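Local coordinates for fructose transport system repressor FruR (Pseudomonas putida, PDB 3O74), which probably binds specific DNA sequences as a LacI-family transcriptional regulator, both repressor and activator, with fructose 1-phosphate as its preferred effector, at residues D45-L50 with L62-C67; G82-A87 with A247-K252; A113-S118 with A183-S188. All blocks are in the same frame, centred on the assembly; numbering follows the deposited sequence.

Interaction 1. Residues D45-L50 with L62-C67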
loop_
_atom_site.group_PDB
_atom_site.type_symbol
_atom_site.label_atom_id
_atom_site.label_comp_id
_atom_site.label_asym_id
_atom_site.label_seq_id
_atom_site.Cartn_x
_atom_site.Cartn_y
_atom_site.Cartn_z
ATOM N N ASP B 45 6.429 -14.845 15.333
ATOM C CA ASP B 45 5.351 -15.424 16.131
ATOM C C ASP B 45 3.980 -15.139 15.528
ATOM O O ASP B 45 3.069 -15.959 15.629
ATOM C CB ASP B 45 5.391 -14.938 17.578
ATOM C CG ASP B 45 4.351 -15.626 18.444
ATOM O OD1 ASP B 45 3.440 -14.939 18.953
ATOM O OD2 ASP B 45 4.436 -16.863 18.602
ATOM N N SER B 46 3.834 -13.969 14.918
ATOM C CA SER B 46 2.599 -13.631 14.225
ATOM C C SER B 46 2.414 -14.544 13.017
ATOM O O SER B 46 1.308 -14.998 12.732
ATOM C CB SER B 46 2.607 -12.169 13.786
ATOM O OG SER B 46 2.657 -11.301 14.903
ATOM N N GLU B 47 3.503 -14.818 12.309
ATOM C CA GLU B 47 3.412 -15.672 11.134
ATOM C C GLU B 47 2.989 -17.082 11.514
ATOM O O GLU B 47 2.181 -17.700 10.826
ATOM C CB GLU B 47 4.728 -15.714 10.364
ATOM C CG GLU B 47 4.680 -16.654 9.169
ATOM C CD GLU B 47 5.864 -16.480 8.246
ATOM O OE1 GLU B 47 6.530 -15.429 8.328
ATOM O OE2 GLU B 47 6.129 -17.392 7.434
ATOM N N ARG B 48 3.535 -17.590 12.612
ATOM C CA ARG B 48 3.174 -18.923 13.072
ATOM C C ARG B 48 1.700 -18.983 13.466
ATOM O O ARG B 48 1.031 -19.991 13.241
ATOM C CB ARG B 48 4.081 -19.374 14.218
ATOM C CG ARG B 48 5.535 -19.551 13.795
ATOM C CD ARG B 48 6.348 -20.297 14.838
ATOM N NE ARG B 48 7.774 -20.293 14.518
ATOM C CZ ARG B 48 8.646 -19.421 15.015
ATOM N NH1 ARG B 48 8.237 -18.487 15.864
ATOM N NH2 ARG B 48 9.926 -19.486 14.673
ATOM N N GLN B 49 1.194 -17.895 14.039
ATOM C CA GLN B 49 -0.232 -17.787 14.329
ATOM C C GLN B 49 -1.067 -17.849 13.047
ATOM O O GLN B 49 -2.137 -18.453 13.023
ATOM C CB GLN B 49 -0.542 -16.490 15.084
ATOM C CG GLN B 49 0.030 -16.422 16.489
ATOM C CD GLN B 49 -0.661 -15.380 17.352
ATOM O OE1 GLN B 49 -0.822 -14.225 16.951
ATOM N NE2 GLN B 49 -1.073 -15.787 18.548
ATOM N N LEU B 50 -0.580 -17.212 11.987
ATOM C CA LEU B 50 -1.301 -17.199 10.719
ATOM C C LEU B 50 -1.253 -18.563 10.037
ATOM O O LEU B 50 -2.197 -18.957 9.352
ATOM C CB LEU B 50 -0.755 -16.110 9.792
ATOM C CG LEU B 50 -0.997 -14.681 10.284
ATOM C CD1 LEU B 50 -0.428 -13.670 9.306
ATOM C CD2 LEU B 50 -2.478 -14.447 10.489
ATOM N N LEU B 62 -1.350 -22.010 -0.085
ATOM C CA LEU B 62 -0.885 -20.877 0.705
ATOM C C LEU B 62 0.299 -20.200 0.028
ATOM O O LEU B 62 1.334 -20.831 -0.226
ATOM C CB LEU B 62 -0.501 -21.338 2.113
ATOM C CG LEU B 62 0.056 -20.322 3.110
ATOM C CD1 LEU B 62 -0.942 -19.186 3.358
ATOM C CD2 LEU B 62 0.408 -21.024 4.411
ATOM N N PHE B 63 0.125 -18.921 -0.289
ATOM C CA PHE B 63 1.228 -18.091 -0.746
ATOM C C PHE B 63 1.858 -17.465 0.483
ATOM O O PHE B 63 1.152 -17.081 1.421
ATOM C CB PHE B 63 0.734 -16.986 -1.680
ATOM C CG PHE B 63 0.039 -17.492 -2.909
ATOM C CD1 PHE B 63 0.759 -18.092 -3.931
ATOM C CD2 PHE B 63 -1.337 -17.358 -3.050
ATOM C CE1 PHE B 63 0.115 -18.560 -5.073
ATOM C CE2 PHE B 63 -1.978 -17.815 -4.182
ATOM C CZ PHE B 63 -1.256 -18.419 -5.193
ATOM N N VAL B 64 3.179 -17.341 0.491
ATOM C CA VAL B 64 3.825 -16.771 1.664
ATOM C C VAL B 64 5.149 -16.070 1.372
ATOM O O VAL B 64 5.998 -16.587 0.650
ATOM C CB VAL B 64 4.019 -17.844 2.779
ATOM C CG1 VAL B 64 4.862 -19.011 2.276
ATOM C CG2 VAL B 64 4.639 -17.231 4.026
ATOM N N ALA B 65 5.293 -14.872 1.931
ATOM C CA ALA B 65 6.577 -14.193 2.009
ATOM C C ALA B 65 6.986 -14.273 3.472
ATOM O O ALA B 65 6.553 -13.465 4.295
ATOM C CB ALA B 65 6.443 -12.757 1.567
ATOM N N SER B 66 7.806 -15.268 3.788
ATOM C CA SER B 66 8.063 -15.655 5.167
ATOM C C SER B 66 9.109 -14.785 5.860
ATOM O O SER B 66 9.974 -14.197 5.214
ATOM C CB SER B 66 8.494 -17.122 5.213
ATOM O OG SER B 66 8.653 -17.574 6.546
ATOM N N CYS B 67 9.026 -14.717 7.185
ATOM C CA CYS B 67 10.052 -14.048 7.974
ATOM C C CYS B 67 10.716 -15.034 8.930
ATOM O O CYS B 67 11.500 -14.642 9.789
ATOM C CB CYS B 67 9.467 -12.860 8.748
ATOM S SG CYS B 67 8.318 -13.300 10.070
HETATM O O HOH W 1 5.629 -13.103 6.868
#
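Val64, the last residue of strand 61-64, touches Glu47 of helix 44-56 with its methyl CG2, 3.7 Å from Glu47 OE2. The two elements belong to the N-terminal half of a LacI-type sugar-binding fold, where helix 44-56 is the connection of a beta-alpha-beta crossover from strand 34-39 to strand 61-64, with strand 4-9 between them in the parallel sheet. The apolar valine packs against this oxygen without competing for its hydrogen bonds, while the loop that follows supplies the polar partners. Ala65 contributes its carbonyl: one water donates to Ala65 O and, at 2.9 Å, to Glu47 OE1, linking two acceptors that could not bond directly. Ser66 reaches back with its small hydroxyl. A chi1 of -175° turns OG away from the serine's own N and toward the carboxylate, where it donates to Glu47 OE2 at 2.7 Å, arriving on the syn side but 21° out of the carboxylate plane. Tyr75 OH of helix 74-80 is also hydrogen-bonded to OE2, which thus has two hydroxyl partners; Ser66 OG is bonded in addition to the backbone N of Leu68. Glu47 suits this place because its extended chain spans the gap between helix and loop; at its end, several bonds fix the rotation of a buried carboxylate and would be expected to stabilise it as an anion. Cys67 completes the set through its main chain: Cys67 N donates to the syn lone pair of Glu47 OE1 over 2.8 Å, with an N-H...O angle of 162°.

Interaction 2. Residues G82-A87 with A247-K252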
loop_
_atom_site.group_PDB
_atom_site.type_symbol
_atom_site.label_atom_id
_atom_site.label_comp_id
_atom_site.label_asym_id
_atom_site.label_seq_id
_atom_site.Cartn_x
_atom_site.Cartn_y
_atom_site.Cartn_z
ATOM N N GLY B 82 -0.351 -32.166 3.013
ATOM C CA GLY B 82 -1.045 -31.996 1.748
ATOM C C GLY B 82 -1.309 -30.571 1.293
ATOM O O GLY B 82 -1.956 -30.362 0.265
ATOM N N LEU B 83 -0.825 -29.588 2.045
ATOM C CA LEU B 83 -1.014 -28.189 1.661
ATOM C C LEU B 83 0.076 -27.706 0.706
ATOM O O LEU B 83 1.260 -27.746 1.038
ATOM C CB LEU B 83 -1.053 -27.284 2.896
ATOM C CG LEU B 83 -1.214 -25.782 2.632
ATOM C CD1 LEU B 83 -2.481 -25.497 1.843
ATOM C CD2 LEU B 83 -1.210 -24.998 3.934
ATOM N N PRO B 84 -0.322 -27.255 -0.492
ATOM C CA PRO B 84 0.621 -26.628 -1.420
ATOM C C PRO B 84 1.083 -25.282 -0.883
ATOM O O PRO B 84 0.247 -24.430 -0.577
ATOM C CB PRO B 84 -0.217 -26.417 -2.685
ATOM C CG PRO B 84 -1.380 -27.351 -2.550
ATOM C CD PRO B 84 -1.655 -27.428 -1.087
ATOM N N VAL B 85 2.395 -25.098 -0.768
ATOM C CA VAL B 85 2.952 -23.840 -0.288
ATOM C C VAL B 85 3.783 -23.192 -1.386
ATOM O O VAL B 85 4.753 -23.778 -1.870
ATOM C CB VAL B 85 3.826 -24.050 0.966
ATOM C CG1 VAL B 85 4.455 -22.736 1.408
ATOM C CG2 VAL B 85 3.008 -24.659 2.094
ATOM N N ILE B 86 3.388 -21.990 -1.789
ATOM C CA ILE B 86 4.116 -21.257 -2.819
ATOM C C ILE B 86 4.750 -20.014 -2.219
ATOM O O ILE B 86 4.046 -19.113 -1.762
ATOM C CB ILE B 86 3.196 -20.840 -3.979
ATOM C CG1 ILE B 86 2.435 -22.049 -4.518
ATOM C CG2 ILE B 86 4.006 -20.166 -5.085
ATOM C CD1 ILE B 86 3.337 -23.116 -5.100
ATOM N N ALA B 87 6.079 -19.965 -2.212
ATOM C CA ALA B 87 6.787 -18.794 -1.700
ATOM C C ALA B 87 6.723 -17.652 -2.702
ATOM O O ALA B 87 6.765 -17.871 -3.910
ATOM C CB ALA B 87 8.241 -19.138 -1.362
ATOM N N ALA B 247 -1.661 -25.548 -10.447
ATOM C CA ALA B 247 -1.160 -26.816 -10.971
ATOM C C ALA B 247 -1.032 -27.833 -9.843
ATOM O O ALA B 247 -1.297 -29.014 -10.034
ATOM C CB ALA B 247 0.168 -26.622 -11.677
ATOM N N ALA B 248 -0.630 -27.367 -8.666
ATOM C CA ALA B 248 -0.541 -28.225 -7.491
ATOM C C ALA B 248 -1.930 -28.653 -7.020
ATOM O O ALA B 248 -2.133 -29.788 -6.584
ATOM C CB ALA B 248 0.197 -27.512 -6.377
ATOM N N ILE B 249 -2.889 -27.737 -7.104
ATOM C CA ILE B 249 -4.249 -28.031 -6.661
ATOM C C ILE B 249 -5.021 -28.898 -7.655
ATOM O O ILE B 249 -5.632 -29.902 -7.279
ATOM C CB ILE B 249 -5.050 -26.738 -6.404
ATOM C CG1 ILE B 249 -4.441 -25.963 -5.237
ATOM C CG2 ILE B 249 -6.515 -27.069 -6.126
ATOM C CD1 ILE B 249 -4.951 -24.545 -5.112
ATOM N N GLU B 250 -4.991 -28.505 -8.923
ATOM C CA GLU B 250 -5.842 -29.131 -9.929
ATOM C C GLU B 250 -5.183 -30.282 -10.690
ATOM O O GLU B 250 -5.867 -31.198 -11.139
ATOM C CB GLU B 250 -6.394 -28.070 -10.883
ATOM C CG GLU B 250 -7.147 -26.959 -10.147
ATOM C CD GLU B 250 -7.774 -25.938 -11.076
ATOM O OE1 GLU B 250 -7.433 -25.937 -12.275
ATOM O OE2 GLU B 250 -8.607 -25.130 -10.605
ATOM N N GLU B 251 -3.861 -30.242 -10.828
ATOM C CA GLU B 251 -3.146 -31.300 -11.541
ATOM C C GLU B 251 -2.227 -32.093 -10.623
ATOM O O GLU B 251 -1.583 -33.046 -11.055
ATOM C CB GLU B 251 -2.345 -30.719 -12.705
ATOM C CG GLU B 251 -3.197 -30.002 -13.731
ATOM C CD GLU B 251 -2.368 -29.375 -14.831
ATOM O OE1 GLU B 251 -1.280 -29.910 -15.132
ATOM O OE2 GLU B 251 -2.803 -28.347 -15.392
ATOM N N LYS B 252 -2.166 -31.693 -9.358
ATOM C CA LYS B 252 -1.305 -32.350 -8.383
ATOM C C LYS B 252 0.166 -32.305 -8.802
ATOM O O LYS B 252 0.972 -33.134 -8.371
ATOM C CB LYS B 252 -1.772 -33.787 -8.134
ATOM C CG LYS B 252 -3.091 -33.878 -7.379
ATOM C CD LYS B 252 -3.956 -35.009 -7.903
ATOM C CE LYS B 252 -4.500 -34.690 -9.289
ATOM N NZ LYS B 252 -5.223 -35.849 -9.888
#
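One proline ring carries one whole side of this contact: Pro84 alone meets the last turn of helix 234-250, with no hydrogen bond between two segments that lie some 160 residues apart in sequence. A proline suits the place, its rigid, compact ring offering an apolar edge and no N-H to satisfy. Pro84 CB rests 3.9 Å from the methyl CB of Ala248, and Pro84 CG stays almost as near to the same methyl, at 4.1 Å. Alanine fits because its short side chain lets the helix backbone come close, the CA atoms of Pro84 and Ala248 being 6.4 Å apart. Next along the helix, Ile249 adds a looser touch, its CG1 lying 4.3 Å from Pro84 CG. That branch is anti to the carbonyl carbon (chi1 -65°), and the longer side chain also packs on Ala61 of the neighbouring strand 61-64 and on Tyr33. In the Rossmann-like N-terminal half of the periplasmic-binding-protein fold, this joins the entry to strand 85-88 to the end of a helix that lies over one face of the parallel sheet. Ile86, two residues on from Pro84, faces the same helix and packs on its Ala241 and Ala245. The exposed Glu250 forms a salt bridge to Arg31. Both segments also contain a helix ending. Gly82, with a phi of 101°, is the C-prime residue of a Schellman motif closing helix 74-80; a beta carbon here would collide with the carbonyl oxygen of the residue before, hence the glycine. Lys252 likewise has a positive phi, 59°, where the chain leaves helix 234-250. The path beyond it soon returns to the sheet, for Tyr254 OH is hydrogen-bonded to Val85 O.

Interaction 3. Residues A113-S118 with A183-S188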
loop_
_atom_site.group_PDB
_atom_site.type_symbol
_atom_site.label_atom_id
_atom_site.label_comp_id
_atom_site.label_asym_id
_atom_site.label_seq_id
_atom_site.Cartn_x
_atom_site.Cartn_y
_atom_site.Cartn_z
ATOM N N ALA B 113 26.459 -0.618 -9.890
ATOM C CA ALA B 113 27.314 -0.259 -11.016
ATOM C C ALA B 113 26.872 1.056 -11.655
ATOM O O ALA B 113 27.699 1.824 -12.147
ATOM C CB ALA B 113 27.329 -1.374 -12.045
ATOM N N SER B 114 25.569 1.317 -11.643
ATOM C CA SER B 114 25.044 2.542 -12.238
ATOM C C SER B 114 25.479 3.784 -11.457
ATOM O O SER B 114 25.568 4.876 -12.017
ATOM C CB SER B 114 23.518 2.486 -12.379
ATOM O OG SER B 114 22.862 2.746 -11.149
ATOM N N LEU B 115 25.751 3.612 -10.165
ATOM C CA LEU B 115 26.242 4.709 -9.335
ATOM C C LEU B 115 27.757 4.846 -9.466
ATOM O O LEU B 115 28.299 5.952 -9.431
ATOM C CB LEU B 115 25.872 4.487 -7.867
ATOM C CG LEU B 115 24.409 4.161 -7.551
ATOM C CD1 LEU B 115 24.168 4.188 -6.048
ATOM C CD2 LEU B 115 23.467 5.115 -8.267
ATOM N N LEU B 116 28.430 3.709 -9.615
ATOM C CA LEU B 116 29.885 3.662 -9.716
ATOM C C LEU B 116 30.420 4.445 -10.913
ATOM O O LEU B 116 31.615 4.736 -10.987
ATOM C CB LEU B 116 30.363 2.207 -9.780
ATOM C CG LEU B 116 31.019 1.627 -8.526
ATOM C CD1 LEU B 116 30.804 2.529 -7.321
ATOM C CD2 LEU B 116 30.508 0.222 -8.247
ATOM N N SER B 117 29.537 4.786 -11.846
ATOM C CA SER B 117 29.945 5.494 -13.053
ATOM C C SER B 117 30.518 6.873 -12.737
ATOM O O SER B 117 31.446 7.335 -13.399
ATOM C CB SER B 117 28.769 5.628 -14.025
ATOM O OG SER B 117 28.115 6.877 -13.867
ATOM N N SER B 118 29.960 7.525 -11.722
ATOM C CA SER B 118 30.364 8.881 -11.357
ATOM C C SER B 118 31.684 8.917 -10.589
ATOM O O SER B 118 32.116 9.977 -10.136
ATOM C CB SER B 118 29.267 9.558 -10.531
ATOM O OG SER B 118 29.060 8.876 -9.307
ATOM N N ALA B 183 27.779 7.944 -2.827
ATOM C CA ALA B 183 26.767 7.094 -3.445
ATOM C C ALA B 183 26.130 6.166 -2.420
ATOM O O ALA B 183 26.775 5.750 -1.455
ATOM C CB ALA B 183 27.374 6.283 -4.589
ATOM N N LEU B 184 24.864 5.837 -2.639
ATOM C CA LEU B 184 24.125 5.021 -1.689
ATOM C C LEU B 184 23.106 4.123 -2.376
ATOM O O LEU B 184 22.353 4.562 -3.245
ATOM C CB LEU B 184 23.410 5.907 -0.669
ATOM C CG LEU B 184 22.454 5.171 0.272
ATOM C CD1 LEU B 184 23.238 4.346 1.274
ATOM C CD2 LEU B 184 21.532 6.148 0.989
ATOM N N VAL B 185 23.089 2.858 -1.968
ATOM C CA VAL B 185 22.067 1.921 -2.411
ATOM C C VAL B 185 21.240 1.474 -1.214
ATOM O O VAL B 185 21.795 1.074 -0.190
ATOM C CB VAL B 185 22.687 0.679 -3.074
ATOM C CG1 VAL B 185 21.619 -0.376 -3.350
ATOM C CG2 VAL B 185 23.407 1.064 -4.353
ATOM N N THR B 186 19.916 1.563 -1.334
ATOM C CA THR B 186 19.025 0.991 -0.332
ATOM C C THR B 186 18.369 -0.256 -0.912
ATOM O O THR B 186 17.972 -0.274 -2.079
ATOM C CB THR B 186 17.936 1.986 0.112
ATOM O OG1 THR B 186 17.237 2.468 -1.041
ATOM C CG2 THR B 186 18.551 3.167 0.844
ATOM N N THR B 187 18.257 -1.298 -0.097
ATOM C CA THR B 187 17.729 -2.573 -0.567
ATOM C C THR B 187 16.204 -2.599 -0.581
ATOM O O THR B 187 15.598 -3.603 -0.955
ATOM C CB THR B 187 18.244 -3.737 0.280
ATOM O OG1 THR B 187 17.754 -3.608 1.622
ATOM C CG2 THR B 187 19.782 -3.759 0.274
ATOM N N SER B 188 15.587 -1.497 -0.169
ATOM C CA SER B 188 14.135 -1.424 -0.096
ATOM C C SER B 188 13.671 0.024 -0.088
ATOM O O SER B 188 14.278 0.877 0.568
ATOM C CB SER B 188 13.632 -2.133 1.160
ATOM O OG SER B 188 12.233 -1.956 1.313
#
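Apolar packing dominates, and Leu115 supplies all of it from the helix side. Its CB sits 4.0 Å from the methyl CB of Ala183, where a small residue lets the helix end settle close to the strand. Further out, Leu115 CD1 meets Val185 CG2 at 3.6 Å, the two branched side chains crossing obliquely. With CG anti to the carbonyl carbon (chi1 -51°), the leucine leans across the strand and reaches past Ala183 to this valine. The same CD1 also touches the main chain of the residue between Ala183 and Val185, 3.4 Å from Leu184 O, a van der Waals contact with an oxygen of the sheet. No hydrogen bond joins the two segments. The polar bonds here are local to segment 113-118: Leu115 O accepts from Ser118 OG at 3.0 Å, almost straight on with a C=O...O angle of 168°, and from Ser118 N. A serine can fold its hydroxyl back in this way, although Ser118 is poorly ordered. In the C-terminal half of the LacI-type fold, strand 183-186 runs parallel between strands 122-128 and 210-214. Helix 104-116 lies against one face of it through Leu115, while Leu184 points away and packs on Val195 of helix 189-201. Leu116 extends the helix's packing to Ile123 of strand 122-128 and to Leu146.

In the fold
Interactions 1 and 2 are neighbours, with centres about 17 Å apart, and they meet directly through adjacent parallel strands: Leu62 O lies 2.8 Å from Ile86 N, and Phe63 packs on Ile86. Together they pack helices 44-56 and 234-250 against strand 61-64 with its following loop and the entry to strand 85-88. Interaction 3 belongs to the C-terminal half, across the centre of the chain, its centre about 32 Å from that of interaction 1 and about 39 Å from that of interaction 2. In sequence it is nested within the loop closed by interaction 2. A glycerol, probably from the crystallisation liquor, is hydrogen-bonded to Ser188. In relatives, the effector occupies the cleft between the halves.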